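Local structure of uncharacterized protein Q7W7N7_BORPA (3CPK) at residues Asp51-Ala54 / Ser55-Gln58. The protein is of unknown function, belonging to the DUF498 family of Xcc1710-like proteins. Residues are numbered along the deposited sequence; the frame is centred on the assembly and turned at random.
Sequences DITA and SLLQ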
loop_
_atom_site.group_PDB
_atom_site.type_symbol
_atom_site.label_atom_id
_atom_site.label_comp_id
_atom_site.label_asym_id
_atom_site.label_seq_id
_atom_site.Cartn_x
_atom_site.Cartn_y
_atom_site.Cartn_z
ATOM N N ASP A 51 -9.621 7.619 -8.886
ATOM C CA ASP A 51 -10.749 7.070 -8.156
ATOM C C ASP A 51 -10.372 6.566 -6.764
ATOM O O ASP A 51 -10.993 5.643 -6.238
ATOM C CB ASP A 51 -11.472 5.938 -8.928
ATOM C CG ASP A 51 -10.790 5.539 -10.229
ATOM O OD1 ASP A 51 -10.240 4.412 -10.289
ATOM O OD2 ASP A 51 -10.830 6.332 -11.197
ATOM N N ILE A 52 -9.353 7.179 -6.171
ATOM C CA ILE A 52 -8.913 6.817 -4.828
ATOM C C ILE A 52 -9.680 7.690 -3.847
ATOM O O ILE A 52 -9.644 8.920 -3.941
ATOM C CB ILE A 52 -7.397 7.060 -4.646
ATOM C CG1 ILE A 52 -6.608 5.950 -5.349
ATOM C CG2 ILE A 52 -7.051 7.120 -3.162
ATOM C CD1 ILE A 52 -5.123 6.214 -5.463
ATOM N N THR A 53 -10.369 7.056 -2.904
ATOM C CA THR A 53 -11.171 7.781 -1.922
ATOM C C THR A 53 -10.802 7.399 -0.492
ATOM O O THR A 53 -10.323 6.293 -0.243
ATOM C CB THR A 53 -12.667 7.483 -2.116
ATOM O OG1 THR A 53 -13.006 6.284 -1.411
ATOM C CG2 THR A 53 -12.978 7.281 -3.593
ATOM N N ALA A 54 -11.033 8.315 0.442
ATOM C CA ALA A 54 -10.738 8.074 1.851
ATOM C C ALA A 54 -11.369 6.762 2.282
ATOM O O ALA A 54 -10.820 6.038 3.110
ATOM C CB ALA A 54 -11.282 9.208 2.699
ATOM N N SER A 55 -12.531 6.465 1.713
ATOM C CA SER A 55 -13.246 5.236 2.028
ATOM C C SER A 55 -12.407 4.033 1.602
ATOM O O SER A 55 -12.366 3.008 2.276
ATOM C CB SER A 55 -14.593 5.222 1.304
ATOM O OG SER A 55 -15.361 4.099 1.688
ATOM N N LEU A 56 -11.733 4.175 0.471
ATOM C CA LEU A 56 -10.883 3.123 -0.054
ATOM C C LEU A 56 -9.574 3.034 0.722
ATOM O O LEU A 56 -9.070 1.943 0.981
ATOM C CB LEU A 56 -10.601 3.385 -1.532
ATOM C CG LEU A 56 -11.636 2.796 -2.484
ATOM C CD1 LEU A 56 -11.402 3.314 -3.886
ATOM C CD2 LEU A 56 -11.540 1.278 -2.440
ATOM N N LEU A 57 -9.032 4.186 1.095
ATOM C CA LEU A 57 -7.785 4.246 1.840
ATOM C C LEU A 57 -7.928 3.607 3.210
ATOM O O LEU A 57 -7.007 2.956 3.704
ATOM C CB LEU A 57 -7.344 5.701 1.995
ATOM C CG LEU A 57 -6.203 6.241 1.126
ATOM C CD1 LEU A 57 -5.878 5.300 -0.042
ATOM C CD2 LEU A 57 -6.604 7.624 0.635
ATOM N N GLN A 58 -9.089 3.797 3.823
ATOM C CA GLN A 58 -9.343 3.239 5.143
ATOM C C GLN A 58 -9.576 1.740 5.120
ATOM O O GLN A 58 -9.253 1.043 6.074
ATOM C CB GLN A 58 -10.523 3.955 5.788
ATOM C CG GLN A 58 -10.148 5.348 6.267
ATOM C CD GLN A 58 -11.334 6.280 6.355
ATOM O OE1 GLN A 58 -11.285 7.404 5.850
ATOM N NE2 GLN A 58 -12.410 5.825 6.997
#
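The carboxamide of Gln58 turns one face to the carbonyl oxygen of Ala54, which lies beneath it 3.3 Å from Gln58 CD, while the methyl of Ala54 sits by the oxygen end, with CB 3.6 Å from Gln58 OE1. With CG beside its own backbone N (chi1 -74°) and the chain extended beyond it, Gln58 points back toward the helix start, bringing the amide over that carbonyl. Gln58 OE1 and Ala54 O, both acceptors, do not bond each other; Ala54 O takes Gln58 N in an α-helical i to i+4 bond. The short methyl of Ala54 lets this amide and Pro110 of helix 105-112 lie close.

Thr53 occupies the N-cap. Its OG1 stands between the backbone N and the carbonyl carbon (chi1 85°), a rotamer that swings the hydroxyl over the first turn to accept from Leu56 N at 3.1 Å, with an N-H...O angle of 147°. A short, β-branched hydroxyl residue can make this bond without a long, flexible arm. The carbonyl oxygen of Thr53 takes Leu57 N at 2.8 Å and, weakly, Leu56 N.

Below the cap, the apolar chains of Ile52 and Leu57 cross at a slant, with Ile52 CG2 3.8 Å from Leu57 CD1. Both are buried: Ile52 also touches Val46 and Leu145, and Leu57 rests on Leu92 and Val94 of strand 91-95, so branched aliphatic chains suit both places. Leu56 runs back alongside the loop leading into the helix, its CD1 3.3 Å from Asp51 O. Asp51 itself turns back to accept from Arg48 N through OD1. The residue before the N-cap pairing with the fourth residue of the helix, beside a Thr N-cap bond, is a hydrophobic staple, here marking the start of helix 54-61.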